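Local structure of cupin 2, conserved barrel domain protein (Novosphingobium aromaticivorans DSM 12444, 3ES1) at residues N98-G103 / I127-G132; V50-T55 / G78-V83; E111-D116 / N134-N139. The protein is of unknown function but has a cupin-like fold and assembles as a pair of chains. All coordinates share one frame; numbering follows the deposited sequence.

Contact 1: N98-G103 / I127-G132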
ATOM      1  N   ASN A  98       0.476  10.058  13.537  1.00 18.57           N
ATOM      2  CA  ASN A  98       1.099   8.942  14.275  1.00 19.66           C
ATOM      3  C   ASN A  98       0.964   7.612  13.529  1.00 19.88           C
ATOM      4  O   ASN A  98       0.173   6.701  13.863  1.00 20.48           O
ATOM      5  CB  ASN A  98       0.574   8.864  15.704  1.00 20.51           C
ATOM      6  CG  ASN A  98       0.964  10.063  16.526  1.00 20.31           C
ATOM      7  OD1 ASN A  98       1.888  10.788  16.188  1.00 25.27           O
ATOM      8  ND2 ASN A  98       0.267  10.279  17.601  1.00 21.12           N
ATOM      9  N   SER A  99       1.790   7.539  12.503  1.00 18.94           N
ATOM     10  CA  SER A  99       1.737   6.467  11.534  1.00 19.06           C
ATOM     11  C   SER A  99       2.970   6.465  10.659  1.00 18.95           C
ATOM     12  O   SER A  99       3.669   7.467  10.527  1.00 19.16           O
ATOM     13  CB  SER A  99       0.496   6.631  10.640  1.00 19.40           C
ATOM     14  OG  SER A  99       0.527   7.851   9.899  1.00 18.42           O
ATOM     15  N   ILE A 100       3.210   5.313  10.066  1.00 17.88           N
ATOM     16  CA  ILE A 100       4.084   5.222   8.893  1.00 17.11           C
ATOM     17  C   ILE A 100       3.151   4.980   7.727  1.00 16.92           C
ATOM     18  O   ILE A 100       2.215   4.215   7.828  1.00 17.19           O
ATOM     19  CB  ILE A 100       5.190   4.105   9.027  1.00 15.54           C
ATOM     20  CG1 ILE A 100       6.257   4.214   7.924  1.00 16.09           C
ATOM     21  CG2 ILE A 100       4.636   2.644   9.092  1.00 14.83           C
ATOM     22  CD1 ILE A 100       7.463   3.232   8.111  1.00 16.88           C
ATOM     23  N   ASP A 101       3.381   5.700   6.643  1.00 17.77           N
ATOM     24  CA  ASP A 101       2.562   5.596   5.460  1.00 17.86           C
ATOM     25  C   ASP A 101       3.353   5.205   4.224  1.00 18.05           C
ATOM     26  O   ASP A 101       4.396   5.713   4.004  1.00 20.04           O
ATOM     27  CB  ASP A 101       1.844   6.899   5.143  1.00 17.95           C
ATOM     28  CG  ASP A 101       1.495   7.695   6.352  1.00 16.44           C
ATOM     29  OD1 ASP A 101       0.932   7.120   7.261  1.00 17.45           O
ATOM     30  OD2 ASP A 101       1.788   8.864   6.317  1.00 17.97           O
ATOM     31  N   TYR A 102       2.819   4.311   3.433  1.00 16.79           N
ATOM     32  CA  TYR A 102       3.363   3.977   2.134  1.00 17.30           C
ATOM     33  C   TYR A 102       2.465   4.650   1.097  1.00 17.36           C
ATOM     34  O   TYR A 102       1.274   4.374   1.007  1.00 18.87           O
ATOM     35  CB  TYR A 102       3.407   2.460   1.895  1.00 16.15           C
ATOM     36  CG  TYR A 102       4.116   1.689   2.944  1.00 16.28           C
ATOM     37  CD1 TYR A 102       5.342   2.152   3.482  1.00 16.62           C
ATOM     38  CD2 TYR A 102       3.591   0.474   3.438  1.00 18.37           C
ATOM     39  CE1 TYR A 102       6.014   1.414   4.472  1.00 19.15           C
ATOM     40  CE2 TYR A 102       4.274  -0.258   4.439  1.00 19.48           C
ATOM     41  CZ  TYR A 102       5.505   0.206   4.927  1.00 18.20           C
ATOM     42  OH  TYR A 102       6.166  -0.522   5.912  1.00 17.09           O
ATOM     43  N   GLY A 103       3.048   5.533   0.316  1.00 17.82           N
ATOM     44  CA  GLY A 103       2.297   6.201  -0.749  1.00 18.31           C
ATOM     45  C   GLY A 103       2.806   5.774  -2.100  1.00 18.40           C
ATOM     46  O   GLY A 103       4.008   5.778  -2.341  1.00 19.27           O
ATOM     47  N   ILE A 127       7.283   5.657  -5.025  1.00 17.39           N
ATOM     48  CA  ILE A 127       6.814   5.308  -3.673  1.00 17.56           C
ATOM     49  C   ILE A 127       7.435   6.170  -2.586  1.00 18.16           C
ATOM     50  O   ILE A 127       8.656   6.366  -2.525  1.00 19.02           O
ATOM     51  CB  ILE A 127       7.071   3.809  -3.362  1.00 18.16           C
ATOM     52  CG1 ILE A 127       6.297   2.923  -4.377  1.00 19.56           C
ATOM     53  CG2 ILE A 127       6.676   3.485  -1.922  1.00 16.28           C
ATOM     54  CD1 ILE A 127       6.632   1.382  -4.338  1.00 18.30           C
ATOM     55  N   ILE A 128       6.556   6.648  -1.703  1.00 17.03           N
ATOM     56  CA  ILE A 128       6.948   7.421  -0.540  1.00 16.34           C
ATOM     57  C   ILE A 128       6.803   6.573   0.733  1.00 17.35           C
ATOM     58  O   ILE A 128       5.784   5.919   0.949  1.00 17.37           O
ATOM     59  CB  ILE A 128       6.127   8.710  -0.341  1.00 15.94           C
ATOM     60  CG1 ILE A 128       6.076   9.547  -1.653  1.00 13.46           C
ATOM     61  CG2 ILE A 128       6.693   9.493   0.810  1.00 13.08           C
ATOM     62  CD1 ILE A 128       4.804   9.245  -2.432  1.00 15.44           C
ATOM     63  N   VAL A 129       7.866   6.585   1.530  1.00 18.05           N
ATOM     64  CA  VAL A 129       7.830   6.032   2.904  1.00 17.89           C
ATOM     65  C   VAL A 129       7.816   7.208   3.875  1.00 18.55           C
ATOM     66  O   VAL A 129       8.851   7.840   4.116  1.00 19.33           O
ATOM     67  CB  VAL A 129       9.031   5.086   3.150  1.00 17.36           C
ATOM     68  CG1 VAL A 129       8.967   4.404   4.521  1.00 17.00           C
ATOM     69  CG2 VAL A 129       9.107   4.022   2.009  1.00 18.32           C
ATOM     70  N   GLN A 130       6.642   7.509   4.405  1.00 18.44           N
ATOM     71  CA  GLN A 130       6.426   8.678   5.237  1.00 18.26           C
ATOM     72  C   GLN A 130       6.539   8.269   6.691  1.00 17.90           C
ATOM     73  O   GLN A 130       5.700   7.633   7.195  1.00 17.94           O
ATOM     74  CB  GLN A 130       5.073   9.364   4.932  1.00 17.61           C
ATOM     75  CG  GLN A 130       4.781  10.656   5.642  1.00 18.44           C
ATOM     76  CD  GLN A 130       5.074  11.876   4.776  1.00 17.73           C
ATOM     77  OE1 GLN A 130       5.964  12.602   5.031  1.00 18.63           O
ATOM     78  NE2 GLN A 130       4.353  12.029   3.747  1.00 18.98           N
ATOM     79  N   ARG A 131       7.626   8.650   7.332  1.00 18.35           N
ATOM     80  CA  ARG A 131       7.990   8.144   8.675  1.00 18.77           C
ATOM     81  C   ARG A 131       7.586   9.119   9.806  1.00 18.90           C
ATOM     82  O   ARG A 131       8.394   9.501  10.646  1.00 19.06           O
ATOM     83  CB  ARG A 131       9.473   7.748   8.702  1.00 19.44           C
ATOM     84  CG  ARG A 131       9.774   6.544   7.772  1.00 18.72           C
ATOM     85  CD  ARG A 131      11.226   6.184   7.716  1.00 21.33           C
ATOM     86  NE  ARG A 131      11.732   5.923   9.067  1.00 22.23           N
ATOM     87  CZ  ARG A 131      12.493   6.752   9.753  1.00 21.93           C
ATOM     88  NH1 ARG A 131      12.838   7.919   9.246  1.00 19.44           N
ATOM     89  NH2 ARG A 131      12.877   6.423  10.976  1.00 21.40           N
ATOM     90  N   GLY A 132       6.296   9.434   9.801  1.00 18.34           N
ATOM     91  CA  GLY A 132       5.609  10.219  10.874  1.00 18.87           C
ATOM     92  C   GLY A 132       5.983  11.685  10.830  1.00 18.59           C
ATOM     93  O   GLY A 132       5.963  12.424  11.811  1.00 18.20           O
TER
HETATM   94  O   HOH W   1       3.217   9.534   8.643  1.00 17.63           O
HETATM   95  O   HOH W   2       1.866  10.097   3.802  1.00 19.72           O
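D101 sets OD2 against the start of the Q130 side chain, 3.6 Å from Q130 CG. The side chains cross, and the carboxylate and amide planes are 63° apart. Q130 CG stands anti to its backbone N (chi1 -175°), which keeps it beside the carboxylate. The chain then bends at chi2, and the amide leads away. A water joins the two polar ends: it donates to D101 OD2 at 2.8 Å and accepts from Q130 NE2. Q130 OE1 turns to T133 OG1. The other carboxylate oxygen, D101 OD1, takes the S99 OG proton on its syn lone pair at 2.8 Å. S99 OG also bonds to T97 OG1. Both oxygens are bonded, which probably limits rotation of the carboxylate.

I100 and V129 lie on the other face. They run side by side, with I100 CD1 4.1 Å from V129 CG1. The same CG1 meets Y102 CE1 at the ring edge, near its plane. The Y102 hydroxyl bonds to S79 of the second subunit, and V129 packs on W51 of that subunit. Beneath the side chains the backbones are antiparallel. D101 and Q130 exchange two bonds, and so do G103 and I128, with G103 N to I128 O at 2.8 Å. G103 brings no side chain, and I128 CD1 lies 3.6 Å from G103 O.

Residues 127-129 pair in parallel with a strand of the second subunit, and the sheet continues across the interface. D101, Q130 and I128 share one face, where Q130 and I128 pack on W137. The arrangement is an antiparallel strand pair of a cupin-like barrel.

Contact 2: V50-T55 / G78-V83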
ATOM      1  N   VAL A  50     -10.719   2.748   0.912  1.00 17.02           N
ATOM      2  CA  VAL A  50     -10.765   1.414   0.346  1.00 16.81           C
ATOM      3  C   VAL A  50     -10.944   0.333   1.416  1.00 17.43           C
ATOM      4  O   VAL A  50     -11.777  -0.532   1.267  1.00 18.26           O
ATOM      5  CB  VAL A  50      -9.538   1.171  -0.565  1.00 17.49           C
ATOM      6  CG1 VAL A  50      -9.460  -0.273  -0.976  1.00 15.98           C
ATOM      7  CG2 VAL A  50      -9.697   2.101  -1.832  1.00 15.55           C
ATOM      8  N   TRP A  51     -10.158   0.431   2.477  1.00 16.55           N
ATOM      9  CA  TRP A  51     -10.177  -0.525   3.592  1.00 16.82           C
ATOM     10  C   TRP A  51      -9.544   0.087   4.832  1.00 17.02           C
ATOM     11  O   TRP A  51      -8.743   1.032   4.748  1.00 16.94           O
ATOM     12  CB  TRP A  51      -9.426  -1.841   3.211  1.00 16.12           C
ATOM     13  CG  TRP A  51      -9.830  -3.061   4.028  1.00 14.91           C
ATOM     14  CD1 TRP A  51      -9.193  -3.562   5.107  1.00 16.36           C
ATOM     15  CD2 TRP A  51     -11.009  -3.862   3.859  1.00 17.14           C
ATOM     16  NE1 TRP A  51      -9.877  -4.625   5.628  1.00 16.78           N
ATOM     17  CE2 TRP A  51     -10.994  -4.844   4.873  1.00 16.92           C
ATOM     18  CE3 TRP A  51     -12.079  -3.839   2.957  1.00 15.91           C
ATOM     19  CZ2 TRP A  51     -12.017  -5.796   5.003  1.00 18.92           C
ATOM     20  CZ3 TRP A  51     -13.048  -4.768   3.063  1.00 17.38           C
ATOM     21  CH2 TRP A  51     -13.030  -5.740   4.085  1.00 16.42           C
ATOM     22  N   THR A  52      -9.911  -0.513   5.952  1.00 16.67           N
ATOM     23  CA  THR A  52      -9.339  -0.250   7.276  1.00 17.31           C
ATOM     24  C   THR A  52      -9.286  -1.513   8.093  1.00 18.42           C
ATOM     25  O   THR A  52     -10.103  -2.416   7.914  1.00 20.43           O
ATOM     26  CB  THR A  52     -10.173   0.747   8.082  1.00 17.86           C
ATOM     27  OG1 THR A  52     -11.448   0.186   8.395  1.00 19.26           O
ATOM     28  CG2 THR A  52     -10.343   2.056   7.304  1.00 17.16           C
ATOM     29  N   THR A  53      -8.339  -1.577   9.012  1.00 18.31           N
ATOM     30  CA  THR A  53      -8.346  -2.623  10.060  1.00 18.37           C
ATOM     31  C   THR A  53      -8.369  -1.918  11.407  1.00 19.41           C
ATOM     32  O   THR A  53      -7.740  -0.860  11.566  1.00 20.29           O
ATOM     33  CB  THR A  53      -7.109  -3.562   9.906  1.00 18.70           C
ATOM     34  OG1 THR A  53      -5.910  -2.847  10.190  1.00 17.22           O
ATOM     35  CG2 THR A  53      -7.047  -4.113   8.497  1.00 17.22           C
ATOM     36  N   ALA A  54      -9.119  -2.469  12.362  1.00 20.01           N
ATOM     37  CA  ALA A  54      -9.327  -1.790  13.650  1.00 19.78           C
ATOM     38  C   ALA A  54      -8.023  -1.793  14.431  1.00 20.03           C
ATOM     39  O   ALA A  54      -7.750  -0.884  15.191  1.00 19.66           O
ATOM     40  CB  ALA A  54     -10.477  -2.441  14.476  1.00 19.89           C
ATOM     41  N   THR A  55      -7.216  -2.822  14.181  1.00 19.49           N
ATOM     42  CA  THR A  55      -5.934  -3.020  14.854  1.00 19.67           C
ATOM     43  C   THR A  55      -4.854  -3.401  13.855  1.00 20.46           C
ATOM     44  O   THR A  55      -5.152  -3.845  12.729  1.00 20.50           O
ATOM     45  CB  THR A  55      -6.011  -4.150  15.897  1.00 20.11           C
ATOM     46  OG1 THR A  55      -6.316  -5.390  15.252  1.00 19.08           O
ATOM     47  CG2 THR A  55      -7.124  -3.850  16.964  1.00 17.74           C
ATOM     48  N   GLY A  78      -4.663   1.134  14.028  1.00 24.89           N
ATOM     49  CA  GLY A  78      -4.832   0.134  12.974  1.00 23.67           C
ATOM     50  C   GLY A  78      -4.217   0.523  11.641  1.00 22.00           C
ATOM     51  O   GLY A  78      -3.152   1.120  11.582  1.00 21.52           O
ATOM     52  N   SER A  79      -4.881   0.143  10.557  1.00 21.32           N
ATOM     53  CA  SER A  79      -4.445   0.530   9.212  1.00 21.11           C
ATOM     54  C   SER A  79      -5.565   1.059   8.378  1.00 20.30           C
ATOM     55  O   SER A  79      -6.746   0.798   8.611  1.00 18.90           O
ATOM     56  CB  SER A  79      -3.731  -0.617   8.460  1.00 21.70           C
ATOM     57  OG  SER A  79      -4.606  -1.627   7.972  1.00 22.08           O
ATOM     58  N   VAL A  80      -5.144   1.830   7.399  1.00 19.58           N
ATOM     59  CA  VAL A  80      -6.041   2.512   6.426  1.00 19.37           C
ATOM     60  C   VAL A  80      -5.432   2.438   5.026  1.00 18.93           C
ATOM     61  O   VAL A  80      -4.238   2.702   4.837  1.00 19.02           O
ATOM     62  CB  VAL A  80      -6.270   4.015   6.774  1.00 20.05           C
ATOM     63  CG1 VAL A  80      -7.135   4.693   5.713  1.00 18.64           C
ATOM     64  CG2 VAL A  80      -6.965   4.177   8.135  1.00 18.98           C
ATOM     65  N   ILE A  81      -6.232   2.064   4.045  1.00 17.93           N
ATOM     66  CA  ILE A  81      -5.833   2.293   2.642  1.00 17.11           C
ATOM     67  C   ILE A  81      -6.904   3.140   1.986  1.00 17.57           C
ATOM     68  O   ILE A  81      -8.076   2.814   2.016  1.00 16.77           O
ATOM     69  CB  ILE A  81      -5.517   0.975   1.824  1.00 16.39           C
ATOM     70  CG1 ILE A  81      -5.110   1.287   0.354  1.00 16.89           C
ATOM     71  CG2 ILE A  81      -6.684  -0.013   1.865  1.00 16.97           C
ATOM     72  CD1 ILE A  81      -4.459   0.109  -0.387  1.00 16.07           C
ATOM     73  N   ARG A  82      -6.470   4.272   1.434  1.00 17.39           N
ATOM     74  CA  ARG A  82      -7.352   5.139   0.656  1.00 16.85           C
ATOM     75  C   ARG A  82      -6.649   5.641  -0.585  1.00 17.26           C
ATOM     76  O   ARG A  82      -5.402   5.656  -0.665  1.00 19.05           O
ATOM     77  CB  ARG A  82      -7.869   6.300   1.536  1.00 17.62           C
ATOM     78  CG  ARG A  82      -6.799   7.238   1.982  1.00 19.98           C
ATOM     79  CD  ARG A  82      -7.377   8.409   2.730  1.00 24.76           C
ATOM     80  NE  ARG A  82      -6.295   9.109   3.383  1.00 27.18           N
ATOM     81  CZ  ARG A  82      -6.105   9.145   4.695  1.00 28.61           C
ATOM     82  NH1 ARG A  82      -6.965   8.588   5.516  1.00 30.12           N
ATOM     83  NH2 ARG A  82      -5.071   9.810   5.169  1.00 30.79           N
ATOM     84  N   VAL A  83      -7.466   6.050  -1.559  1.00 16.72           N
ATOM     85  CA  VAL A  83      -7.016   6.674  -2.779  1.00 16.46           C
ATOM     86  C   VAL A  83      -7.345   8.184  -2.751  1.00 16.00           C
ATOM     87  O   VAL A  83      -8.488   8.600  -2.485  1.00 15.69           O
ATOM     88  CB  VAL A  83      -7.640   5.983  -4.027  1.00 15.99           C
ATOM     89  CG1 VAL A  83      -7.232   6.719  -5.304  1.00 15.89           C
ATOM     90  CG2 VAL A  83      -7.311   4.497  -4.090  1.00 17.20           C
TER
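T53 and S79 meet through their hydroxyls, with T53 OG1 2.8 Å from S79 OG. T53 OG1 also donates to T55 O at 2.8 Å, from above that carbonyl plane. On the same face I81 CG2 presses against W51 CB at 3.6 Å. V50 crosses I81 obliquely, and its CG2 reaches V83 CG2. T52 and V80 lie side by side on the opposite face, methyl to methyl.

The backbone sets these positions. V50 and W51 both face I81, a classic beta bulge. I81 O accepts from V50 N at 2.9 Å and from W51 N at 3.2 Å, while I81 N bonds to W51 O. T53 and S79 form the next hydrogen-bonded pair. G78 has positive phi, and its CA lies 3.4 Å from T53 O in a CA-H...O contact.

Further out, W51 packs on R16 and V18 of strand 14-21. T52 OG1 bonds to G66 and R69. T53 OG1 gives its proton to T55 O, so toward S79 it can act only as an acceptor. S79 OG also has Y102 of the second subunit as a partner, and this small polar cluster probably links the strand end to the dimer interface.

Contact 3: E111-D116 / N134-N139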
ATOM      1  N   GLU A 111       4.309  16.925  -5.737  1.00 18.21           N
ATOM      2  CA  GLU A 111       5.328  17.603  -4.929  1.00 18.42           C
ATOM      3  C   GLU A 111       5.081  17.316  -3.454  1.00 18.03           C
ATOM      4  O   GLU A 111       4.041  17.653  -2.896  1.00 18.54           O
ATOM      5  CB  GLU A 111       5.247  19.111  -5.150  1.00 19.00           C
ATOM      6  CG  GLU A 111       6.305  19.907  -4.358  1.00 16.80           C
ATOM      7  CD  GLU A 111       6.528  21.243  -4.966  1.00 18.78           C
ATOM      8  OE1 GLU A 111       5.760  22.173  -4.625  1.00 18.57           O
ATOM      9  OE2 GLU A 111       7.444  21.335  -5.811  1.00 16.14           O
ATOM     10  N   LEU A 112       6.055  16.686  -2.834  1.00 17.74           N
ATOM     11  CA  LEU A 112       6.020  16.463  -1.393  1.00 16.88           C
ATOM     12  C   LEU A 112       6.844  17.524  -0.718  1.00 16.96           C
ATOM     13  O   LEU A 112       8.054  17.618  -0.935  1.00 17.52           O
ATOM     14  CB  LEU A 112       6.565  15.090  -1.054  1.00 16.84           C
ATOM     15  CG  LEU A 112       6.823  14.688   0.395  1.00 15.62           C
ATOM     16  CD1 LEU A 112       5.538  14.810   1.245  1.00 16.24           C
ATOM     17  CD2 LEU A 112       7.339  13.308   0.465  1.00 14.86           C
ATOM     18  N   GLU A 113       6.182  18.264   0.161  1.00 16.77           N
ATOM     19  CA  GLU A 113       6.844  19.292   0.976  1.00 17.18           C
ATOM     20  C   GLU A 113       6.834  18.904   2.449  1.00 17.87           C
ATOM     21  O   GLU A 113       5.780  18.553   3.012  1.00 17.77           O
ATOM     22  CB  GLU A 113       6.178  20.655   0.793  1.00 16.71           C
ATOM     23  CG  GLU A 113       6.882  21.759   1.568  1.00 18.15           C
ATOM     24  CD  GLU A 113       6.332  23.154   1.316  1.00 22.58           C
ATOM     25  OE1 GLU A 113       5.800  23.413   0.198  1.00 23.55           O
ATOM     26  OE2 GLU A 113       6.488  24.008   2.243  1.00 21.61           O
ATOM     27  N   LEU A 114       8.019  19.009   3.051  1.00 18.41           N
ATOM     28  CA  LEU A 114       8.231  18.698   4.466  1.00 18.63           C
ATOM     29  C   LEU A 114       8.458  19.986   5.241  1.00 19.74           C
ATOM     30  O   LEU A 114       7.834  20.980   4.938  1.00 20.33           O
ATOM     31  CB  LEU A 114       9.385  17.732   4.640  1.00 18.20           C
ATOM     32  CG  LEU A 114       9.277  16.425   3.828  1.00 16.47           C
ATOM     33  CD1 LEU A 114      10.444  15.529   4.126  1.00 14.73           C
ATOM     34  CD2 LEU A 114       8.029  15.652   4.117  1.00 13.78           C
ATOM     35  N   ASP A 115       9.361  19.976   6.222  1.00 19.87           N
ATOM     36  CA  ASP A 115       9.561  21.172   7.073  1.00 20.30           C
ATOM     37  C   ASP A 115      10.422  22.194   6.336  1.00 20.17           C
ATOM     38  O   ASP A 115      11.282  21.880   5.509  1.00 17.27           O
ATOM     39  CB  ASP A 115      10.170  20.851   8.487  1.00 19.55           C
ATOM     40  CG  ASP A 115       9.118  20.409   9.532  1.00 21.76           C
ATOM     41  OD1 ASP A 115       7.963  20.886   9.492  1.00 23.57           O
ATOM     42  OD2 ASP A 115       9.432  19.600  10.466  1.00 21.83           O
ATOM     43  N   ASP A 116      10.205  23.451   6.702  1.00 20.60           N
ATOM     44  CA  ASP A 116      11.119  24.528   6.336  1.00 21.81           C
ATOM     45  C   ASP A 116      11.364  24.656   4.844  1.00 22.52           C
ATOM     46  O   ASP A 116      12.463  24.992   4.424  1.00 22.41           O
ATOM     47  CB  ASP A 116      12.456  24.364   7.091  1.00 21.79           C
ATOM     48  CG  ASP A 116      12.239  24.275   8.593  1.00 22.59           C
ATOM     49  OD1 ASP A 116      11.374  25.033   9.062  1.00 24.63           O
ATOM     50  OD2 ASP A 116      12.812  23.401   9.268  1.00 23.38           O
ATOM     51  N   ASN A 134       5.824  15.663   9.509  1.00 19.31           N
ATOM     52  CA  ASN A 134       5.088  16.840   9.021  1.00 19.79           C
ATOM     53  C   ASN A 134       5.281  17.014   7.509  1.00 19.81           C
ATOM     54  O   ASN A 134       6.411  16.978   6.998  1.00 18.83           O
ATOM     55  CB  ASN A 134       5.528  18.103   9.778  1.00 19.92           C
ATOM     56  CG  ASN A 134       4.521  19.194   9.688  1.00 23.31           C
ATOM     57  OD1 ASN A 134       3.291  18.944   9.667  1.00 22.47           O
ATOM     58  ND2 ASN A 134       5.016  20.440   9.639  1.00 25.09           N
ATOM     59  N   HIS A 135       4.173  17.106   6.797  1.00 18.30           N
ATOM     60  CA  HIS A 135       4.186  17.236   5.310  1.00 19.02           C
ATOM     61  C   HIS A 135       2.900  17.794   4.708  1.00 18.88           C
ATOM     62  O   HIS A 135       1.817  17.762   5.312  1.00 18.83           O
ATOM     63  CB  HIS A 135       4.403  15.852   4.663  1.00 19.42           C
ATOM     64  CG  HIS A 135       3.239  14.937   4.882  1.00 18.98           C
ATOM     65  ND1 HIS A 135       3.019  14.319   6.096  1.00 19.36           N
ATOM     66  CD2 HIS A 135       2.140  14.690   4.124  1.00 20.14           C
ATOM     67  CE1 HIS A 135       1.891  13.628   6.030  1.00 22.64           C
ATOM     68  NE2 HIS A 135       1.325  13.862   4.858  1.00 19.01           N
ATOM     69  N   LEU A 136       3.016  18.226   3.456  1.00 19.78           N
ATOM     70  CA  LEU A 136       1.845  18.463   2.589  1.00 18.52           C
ATOM     71  C   LEU A 136       2.131  17.906   1.192  1.00 18.03           C
ATOM     72  O   LEU A 136       3.290  17.693   0.800  1.00 16.52           O
ATOM     73  CB  LEU A 136       1.488  19.985   2.525  1.00 19.85           C
ATOM     74  CG  LEU A 136       2.431  21.010   1.869  1.00 19.94           C
ATOM     75  CD1 LEU A 136       2.379  20.948   0.305  1.00 16.92           C
ATOM     76  CD2 LEU A 136       2.106  22.403   2.334  1.00 19.93           C
ATOM     77  N   TRP A 137       1.066  17.669   0.459  1.00 16.40           N
ATOM     78  CA  TRP A 137       1.129  17.265  -0.951  1.00 16.44           C
ATOM     79  C   TRP A 137       0.617  18.408  -1.845  1.00 17.76           C
ATOM     80  O   TRP A 137      -0.436  18.971  -1.584  1.00 16.40           O
ATOM     81  CB  TRP A 137       0.277  16.018  -1.213  1.00 16.85           C
ATOM     82  CG  TRP A 137       0.605  14.855  -0.345  1.00 14.81           C
ATOM     83  CD1 TRP A 137      -0.022  14.511   0.805  1.00 15.50           C
ATOM     84  CD2 TRP A 137       1.696  13.936  -0.497  1.00 17.29           C
ATOM     85  NE1 TRP A 137       0.568  13.412   1.383  1.00 13.99           N
ATOM     86  CE2 TRP A 137       1.637  13.039   0.617  1.00 18.69           C
ATOM     87  CE3 TRP A 137       2.718  13.780  -1.438  1.00 18.82           C
ATOM     88  CZ2 TRP A 137       2.524  11.998   0.780  1.00 19.00           C
ATOM     89  CZ3 TRP A 137       3.594  12.738  -1.273  1.00 15.10           C
ATOM     90  CH2 TRP A 137       3.495  11.858  -0.169  1.00 16.14           C
ATOM     91  N   ARG A 138       1.379  18.706  -2.879  1.00 18.31           N
ATOM     92  CA  ARG A 138       1.071  19.796  -3.828  1.00 18.70           C
ATOM     93  C   ARG A 138       1.173  19.332  -5.257  1.00 18.85           C
ATOM     94  O   ARG A 138       2.160  18.750  -5.658  1.00 18.35           O
ATOM     95  CB  ARG A 138       1.993  21.018  -3.609  1.00 18.81           C
ATOM     96  CG  ARG A 138       1.659  22.226  -4.517  1.00 18.02           C
ATOM     97  CD  ARG A 138       2.604  23.388  -4.279  1.00 20.53           C
ATOM     98  NE  ARG A 138       2.452  23.925  -2.929  1.00 20.10           N
ATOM     99  CZ  ARG A 138       3.352  23.806  -1.969  1.00 18.99           C
ATOM    100  NH1 ARG A 138       4.494  23.188  -2.195  1.00 20.45           N
ATOM    101  NH2 ARG A 138       3.106  24.346  -0.792  1.00 19.26           N
ATOM    102  N   ASN A 139       0.093  19.555  -6.005  1.00 18.84           N
ATOM    103  CA  ASN A 139       0.052  19.276  -7.442  1.00 19.22           C
ATOM    104  C   ASN A 139       0.319  20.556  -8.185  1.00 19.01           C
ATOM    105  O   ASN A 139      -0.520  21.450  -8.207  1.00 17.75           O
ATOM    106  CB  ASN A 139      -1.307  18.719  -7.850  1.00 19.45           C
ATOM    107  CG  ASN A 139      -1.346  18.204  -9.271  1.00 18.12           C
ATOM    108  OD1 ASN A 139      -0.513  18.534 -10.110  1.00 18.60           O
ATOM    109  ND2 ASN A 139      -2.329  17.369  -9.547  1.00 17.96           N
TER
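E111, L112 and E113 pair with R138, W137 and L136 as antiparallel strands 111-113 and 136-138 of this cupin-like fold. Strand 136-138 is at one margin of the three-stranded sheet and strand 110-113 is in the middle.

Backbone bonds set the register. E111 and R138 exchange two, with E111 N to R138 O at 2.8 Å. E113 and L136 exchange two more. L112 and W137 are the non-hydrogen-bonded pair between them.

Apolar contacts fill the face of L112 and W137. L112 CD1 sits over one face of the indole, 3.8 Å from the centroid of its six-membered ring. L112 CB touches the rim at W137 CZ3. W137 CG is anti to its carbonyl carbon (chi1 -55°), and the two side chains run side by side. I128 and F149 also meet this indole. Beside it, L112 CD1 and L114 CD2 both approach H135 CB. The H135 ring meets that of H95, and its ND1 bonds to T133 O. L112 and L114 pack on F29 and V28 of the second subunit.

A polar contact closes the far end. N134 ND2 donates to D115 OD1 at 3.0 Å, nearly straight at 174°, while D115 OD2 takes A27 N of the second subunit. N134 O is buried without a hydrogen-bond partner.

Charges occupy the opposite face, where E111, E113 and R138 form a salt-bridge network. R138 bends at chi3, and L136 CD1 lies over one face of its guanidinium, toward the rim. NH1 reaches E111 OE1 at 2.9 Å, on the anti side, 25° out of the carboxylate plane. R138 NE has a further salt bridge to E91. E113 OE1 receives two R138 nitrogens: NH1 at 2.7 Å, nearly along the C-O bond, and NH2 from above the carboxylate plane.

In the fold
Contact 2 comes first in the chain and closes before contact 1 opens. Contacts 1 and 3 then alternate: 98-103, 111-116, 127-132, 134-139. Contacts 1 and 2 belong to the same seven-stranded sheet. Their centres are about 14 Å apart, and strand 145-153 runs between strands 79-86 and 99-107. Contact 3 lies in the three-stranded sheet, its centre about 13 Å from contact 1 and about 23 Å from contact 2. Contacts 1 and 3 touch: Q130 packs on H135 and W137, and I128 CD1 meets W137 CH2 at 3.7 Å. This is consistent with two sheets of a cupin barrel packing together. All three contacts reach the second subunit, so barrel and dimer are built from the same strands.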